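Local coordinates for Serine/threonine protein phosphatase Stp1 (Streptococcus agalactiae, PDB 2PK0) that dephosphorylates phosphoserine and phosphothreonine in proteins as a metal-dependent phosphatase of the PP2C family, probably in bacterial signalling, at residues 39-44 with 234-239; 197-202 with 238-243. All blocks are in the same frame, centred on the assembly; numbering follows the deposited sequence.

Overall arrangement
Strand 238-245 serves both contacts: its start faces strand 35-43 of the other beta-sheet in contact 1, and segment 197-202 in contact 2. Ile238 and Thr239 are common to the two, whose centres lie about 9 Å apart. They meet at the magnesium ion of chain F, to which contact 1 supplies Asp41 and Asp236 and contact 2 supplies Asp197. There Asp197 OD1 stands 3.0 Å from Asp236 OD2 and 3.1 Å from Asp41 OD2, a gathering of acidic oxygens held together by the metal. The second magnesium, chain E, is 4.0 Å from the first and is bound by Asp41 and Gly42 of contact 1, the two ions forming a dinuclear centre bridged by Asp41.

Contact 1: residues 39-44 with 234-239; sequences LADGMG and GLDNIT. With MG (magnesium ion), chain E; MG (magnesium ion), chain F.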
loop_
_atom_site.group_PDB
_atom_site.type_symbol
_atom_site.label_atom_id
_atom_site.label_comp_id
_atom_site.label_asym_id
_atom_site.label_seq_id
_atom_site.Cartn_x
_atom_site.Cartn_y
_atom_site.Cartn_z
ATOM N N LEU A 39 -1.138 -3.069 3.742
ATOM C CA LEU A 39 0.103 -3.391 3.035
ATOM C C LEU A 39 1.225 -2.499 3.574
ATOM O O LEU A 39 1.034 -1.280 3.717
ATOM C CB LEU A 39 -0.082 -3.150 1.526
ATOM C CG LEU A 39 0.986 -3.581 0.508
ATOM C CD1 LEU A 39 0.359 -3.856 -0.821
ATOM C CD2 LEU A 39 2.106 -2.545 0.305
ATOM N N ALA A 40 2.403 -3.075 3.835
ATOM C CA ALA A 40 3.501 -2.275 4.382
ATOM C C ALA A 40 4.829 -2.637 3.783
ATOM O O ALA A 40 5.173 -3.805 3.709
ATOM C CB ALA A 40 3.561 -2.409 5.875
ATOM N N ASP A 41 5.585 -1.634 3.358
ATOM C CA ASP A 41 6.912 -1.883 2.829
ATOM C C ASP A 41 7.970 -1.394 3.833
ATOM O O ASP A 41 8.210 -0.198 3.960
ATOM C CB ASP A 41 7.050 -1.207 1.460
ATOM C CG ASP A 41 8.436 -1.349 0.834
ATOM O OD1 ASP A 41 9.437 -1.777 1.471
ATOM O OD2 ASP A 41 8.544 -1.014 -0.357
ATOM N N GLY A 42 8.618 -2.331 4.517
ATOM C CA GLY A 42 9.655 -1.981 5.476
ATOM C C GLY A 42 11.032 -1.693 4.893
ATOM O O GLY A 42 11.367 -2.159 3.799
ATOM N N MET A 43 11.822 -0.907 5.618
ATOM C CA MET A 43 13.215 -0.657 5.273
ATOM C C MET A 43 14.109 -0.764 6.518
ATOM O O MET A 43 13.651 -0.618 7.654
ATOM C CB MET A 43 13.355 0.720 4.630
ATOM C CG MET A 43 12.926 1.867 5.536
ATOM S SD MET A 43 13.063 3.500 4.780
ATOM C CE MET A 43 13.219 4.555 6.227
ATOM N N GLY A 44 15.391 -1.024 6.302
ATOM C CA GLY A 44 16.349 -1.120 7.402
ATOM C C GLY A 44 17.104 -2.427 7.355
ATOM O O GLY A 44 16.495 -3.479 7.145
ATOM N N GLY A 234 12.638 -7.906 -11.175
ATOM C CA GLY A 234 12.402 -8.314 -9.791
ATOM C C GLY A 234 13.331 -7.688 -8.755
ATOM O O GLY A 234 13.632 -8.311 -7.734
ATOM N N LEU A 235 13.772 -6.452 -8.995
ATOM C CA LEU A 235 14.804 -5.833 -8.173
ATOM C C LEU A 235 14.407 -5.520 -6.745
ATOM O O LEU A 235 15.246 -5.123 -5.949
ATOM C CB LEU A 235 15.306 -4.544 -8.807
ATOM C CG LEU A 235 15.845 -4.603 -10.232
ATOM C CD1 LEU A 235 16.395 -3.265 -10.600
ATOM C CD2 LEU A 235 16.909 -5.653 -10.383
ATOM N N ASP A 236 13.142 -5.692 -6.409
ATOM C CA ASP A 236 12.674 -5.358 -5.081
ATOM C C ASP A 236 11.566 -6.335 -4.746
ATOM O O ASP A 236 11.081 -7.028 -5.633
ATOM C CB ASP A 236 12.179 -3.907 -5.055
ATOM C CG ASP A 236 11.855 -3.404 -3.652
ATOM O OD1 ASP A 236 12.081 -4.105 -2.643
ATOM O OD2 ASP A 236 11.330 -2.281 -3.542
ATOM N N ASN A 237 11.202 -6.410 -3.466
ATOM C CA ASN A 237 10.053 -7.179 -3.019
ATOM C C ASN A 237 8.788 -6.658 -3.677
ATOM O O ASN A 237 8.589 -5.455 -3.763
ATOM C CB ASN A 237 9.898 -7.092 -1.502
ATOM C CG ASN A 237 11.160 -7.466 -0.751
ATOM O OD1 ASN A 237 11.477 -6.856 0.275
ATOM N ND2 ASN A 237 11.868 -8.482 -1.229
ATOM N N ILE A 238 7.957 -7.570 -4.171
ATOM C CA ILE A 238 6.696 -7.205 -4.828
ATOM C C ILE A 238 5.562 -7.687 -3.961
ATOM O O ILE A 238 5.599 -8.819 -3.491
ATOM C CB ILE A 238 6.558 -7.920 -6.146
ATOM C CG1 ILE A 238 7.919 -8.013 -6.837
ATOM C CG2 ILE A 238 5.547 -7.236 -6.988
ATOM C CD1 ILE A 238 8.042 -9.200 -7.770
ATOM N N THR A 239 4.557 -6.844 -3.736
ATOM C CA THR A 239 3.471 -7.177 -2.814
ATOM C C THR A 239 2.211 -6.488 -3.278
ATOM O O THR A 239 2.220 -5.281 -3.474
ATOM C CB THR A 239 3.819 -6.746 -1.382
ATOM O OG1 THR A 239 4.871 -7.590 -0.886
ATOM C CG2 THR A 239 2.634 -6.893 -0.465
HETATM MG MG MG E . 11.255 -2.399 1.782
HETATM MG MG MG F . 10.021 -1.609 -1.978
HETATM O O HOH W 1 11.363 -2.334 -0.406
HETATM O O HOH W 2 10.470 -4.234 1.272
HETATM O O HOH W 3 12.235 -0.421 1.259
HETATM O O HOH W 4 13.027 -2.864 1.761
HETATM O O HOH W 5 11.282 0.109 -1.633
#
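Leu39 lays its CG and CD1 against the methyl of Thr239, with CD1 3.8 Å from Thr239 CG2, and the two side chains run past each other in opposite directions. The hydroxyl of Thr239 is engaged with Thr12 and Asp23, leaving the methyl for Leu39. Beyond this apolar patch the segments are joined through metal. The carboxylate of Asp41, extended with CG anti to the backbone N (chi1 177°), bridges both magnesium ions: OD1 binds that of chain E at 1.9 Å and OD2 that of chain F at 2.3 Å. The carbonyl O of Gly42 is a second protein ligand of the chain E ion, whose other four ligands are waters. From the facing segment, Asp236 OD2 binds the chain F ion at 2.1 Å. Water 1 spans the two metals and donates to Asp236 OD1, 2.9 Å away, while water 2 on the chain E ion lies 3.0 Å from Asn237 OD1, within hydrogen-bonding distance. Asn237 is itself anchored by Ile14, Asn20 and Gln22, so it ties the second shell to the loop before strand 23-29. Two beta-sheets thus meet at a carboxylate-bridged dinuclear metal centre, the hallmark of the PP2C active site.

Contact 2: residues 197-202 with 238-243; sequences DGLTNM and ITVALV. With MG (magnesium ion), chain F.
Leu199 spreads its two methyls over the branched residues of the strand, crossing both at about a right angle. CD1 of Leu199 touches CG2 of Ile238 at 3.9 Å, and CD2 reaches CG2 of Val240 at the same distance. CG2 of Ile238 also packs against the backbone of the turn, 3.7 Å from Leu199 N. Just before this, Gly198, with no side chain to intervene, lets the two main chains come close: its CA is 4.4 Å from that of Ile238. The side chain of Asp197 leaves the turn away from the strand, and its OD1 binds the chain F magnesium at 2.1 Å, in a shell of three carboxylates and three waters. Its CG sits between the backbone N and the carbonyl carbon (chi1 54°), which carries the carboxylate to the ion. OD2 accepts a hydrogen bond from water 5, itself a ligand of that metal, and lies near Asp123. The turn is held by a backbone bond from Asn201 N to Asp197 O, and Thr200 OG1 is tied back to Asn195. Farther out, Ile208 of helix 205-212 packs on Leu199, while helix 218-231 places Ala229 and Asn230 on Ile238 and Asn222 on Val240. Strand 238-245, between 6-13 and 191-195 in its sheet of the PP2C beta-sandwich, is joined here to the turn that follows strand 191-195 and opens with a metal-binding aspartate.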
loop_
_atom_site.group_PDB
_atom_site.type_symbol
_atom_site.label_atom_id
_atom_site.label_comp_id
_atom_site.label_asym_id
_atom_site.label_seq_id
_atom_site.Cartn_x
_atom_site.Cartn_y
_atom_site.Cartn_z
ATOM N N ASP A 197 6.269 -0.664 -4.081
ATOM C CA ASP A 197 6.904 -0.104 -5.269
ATOM C C ASP A 197 7.473 -1.156 -6.220
ATOM O O ASP A 197 7.650 -0.883 -7.401
ATOM C CB ASP A 197 7.948 0.980 -4.930
ATOM C CG ASP A 197 9.019 0.509 -3.929
ATOM O OD1 ASP A 197 8.893 -0.605 -3.380
ATOM O OD2 ASP A 197 9.997 1.252 -3.667
ATOM N N GLY A 198 7.697 -2.365 -5.720
ATOM C CA GLY A 198 8.265 -3.436 -6.515
ATOM C C GLY A 198 7.402 -3.879 -7.683
ATOM O O GLY A 198 7.908 -4.453 -8.642
ATOM N N LEU A 199 6.101 -3.628 -7.604
ATOM C CA LEU A 199 5.234 -3.882 -8.736
ATOM C C LEU A 199 5.414 -2.766 -9.747
ATOM O O LEU A 199 5.846 -2.994 -10.875
ATOM C CB LEU A 199 3.765 -3.986 -8.323
ATOM C CG LEU A 199 2.884 -4.452 -9.497
ATOM C CD1 LEU A 199 3.147 -5.916 -9.784
ATOM C CD2 LEU A 199 1.389 -4.216 -9.239
ATOM N N THR A 200 5.117 -1.548 -9.316
ATOM C CA THR A 200 5.070 -0.406 -10.216
ATOM C C THR A 200 6.426 0.155 -10.685
ATOM O O THR A 200 6.469 0.950 -11.626
ATOM C CB THR A 200 4.232 0.700 -9.596
ATOM O OG1 THR A 200 4.522 0.755 -8.198
ATOM C CG2 THR A 200 2.734 0.394 -9.785
ATOM N N ASN A 201 7.527 -0.243 -10.052
ATOM C CA ASN A 201 8.836 0.086 -10.611
ATOM C C ASN A 201 9.171 -0.814 -11.791
ATOM O O ASN A 201 9.922 -0.429 -12.668
ATOM C CB ASN A 201 9.943 -0.005 -9.562
ATOM C CG ASN A 201 9.839 1.083 -8.489
ATOM O OD1 ASN A 201 9.134 2.098 -8.645
ATOM N ND2 ASN A 201 10.537 0.865 -7.386
ATOM N N MET A 202 8.606 -2.018 -11.804
ATOM C CA MET A 202 8.845 -2.984 -12.864
ATOM C C MET A 202 7.781 -2.953 -13.973
ATOM O O MET A 202 8.089 -3.212 -15.128
ATOM C CB MET A 202 8.958 -4.387 -12.275
ATOM C CG MET A 202 10.102 -4.590 -11.279
ATOM S SD MET A 202 11.789 -4.322 -11.897
ATOM C CE MET A 202 12.228 -2.794 -11.057
ATOM N N ILE A 238 7.957 -7.570 -4.171
ATOM C CA ILE A 238 6.696 -7.205 -4.828
ATOM C C ILE A 238 5.562 -7.687 -3.961
ATOM O O ILE A 238 5.599 -8.819 -3.491
ATOM C CB ILE A 238 6.558 -7.920 -6.146
ATOM C CG1 ILE A 238 7.919 -8.013 -6.837
ATOM C CG2 ILE A 238 5.547 -7.236 -6.988
ATOM C CD1 ILE A 238 8.042 -9.200 -7.770
ATOM N N THR A 239 4.557 -6.844 -3.736
ATOM C CA THR A 239 3.471 -7.177 -2.814
ATOM C C THR A 239 2.211 -6.488 -3.278
ATOM O O THR A 239 2.220 -5.281 -3.474
ATOM C CB THR A 239 3.819 -6.746 -1.382
ATOM O OG1 THR A 239 4.871 -7.590 -0.886
ATOM C CG2 THR A 239 2.634 -6.893 -0.465
ATOM N N VAL A 240 1.142 -7.257 -3.517
ATOM C CA VAL A 240 -0.063 -6.712 -4.145
ATOM C C VAL A 240 -1.350 -7.181 -3.458
ATOM O O VAL A 240 -1.515 -8.372 -3.172
ATOM C CB VAL A 240 -0.147 -7.062 -5.675
ATOM C CG1 VAL A 240 -1.227 -6.252 -6.365
ATOM C CG2 VAL A 240 1.167 -6.812 -6.387
ATOM N N ALA A 241 -2.251 -6.242 -3.176
ATOM C CA ALA A 241 -3.639 -6.581 -2.858
ATOM C C ALA A 241 -4.537 -6.181 -4.014
ATOM O O ALA A 241 -4.502 -5.031 -4.476
ATOM C CB ALA A 241 -4.090 -5.884 -1.609
ATOM N N LEU A 242 -5.344 -7.119 -4.489
ATOM C CA LEU A 242 -6.314 -6.806 -5.533
ATOM C C LEU A 242 -7.701 -7.007 -4.992
ATOM O O LEU A 242 -7.949 -8.004 -4.319
ATOM C CB LEU A 242 -6.143 -7.710 -6.743
ATOM C CG LEU A 242 -4.899 -7.579 -7.608
ATOM C CD1 LEU A 242 -4.837 -8.799 -8.499
ATOM C CD2 LEU A 242 -4.951 -6.317 -8.436
ATOM N N VAL A 243 -8.589 -6.046 -5.266
ATOM C CA VAL A 243 -10.003 -6.171 -4.953
ATOM C C VAL A 243 -10.822 -6.028 -6.250
ATOM O O VAL A 243 -10.728 -5.018 -6.925
ATOM C CB VAL A 243 -10.478 -5.098 -3.949
ATOM C CG1 VAL A 243 -11.891 -5.412 -3.451
ATOM C CG2 VAL A 243 -9.504 -4.957 -2.779
HETATM MG MG MG F . 10.021 -1.609 -1.978
HETATM O O HOH W 5 11.282 0.109 -1.633
HETATM O O HOH W 1 11.363 -2.334 -0.406
HETATM O O HOH W 6 8.888 -3.409 -1.597
#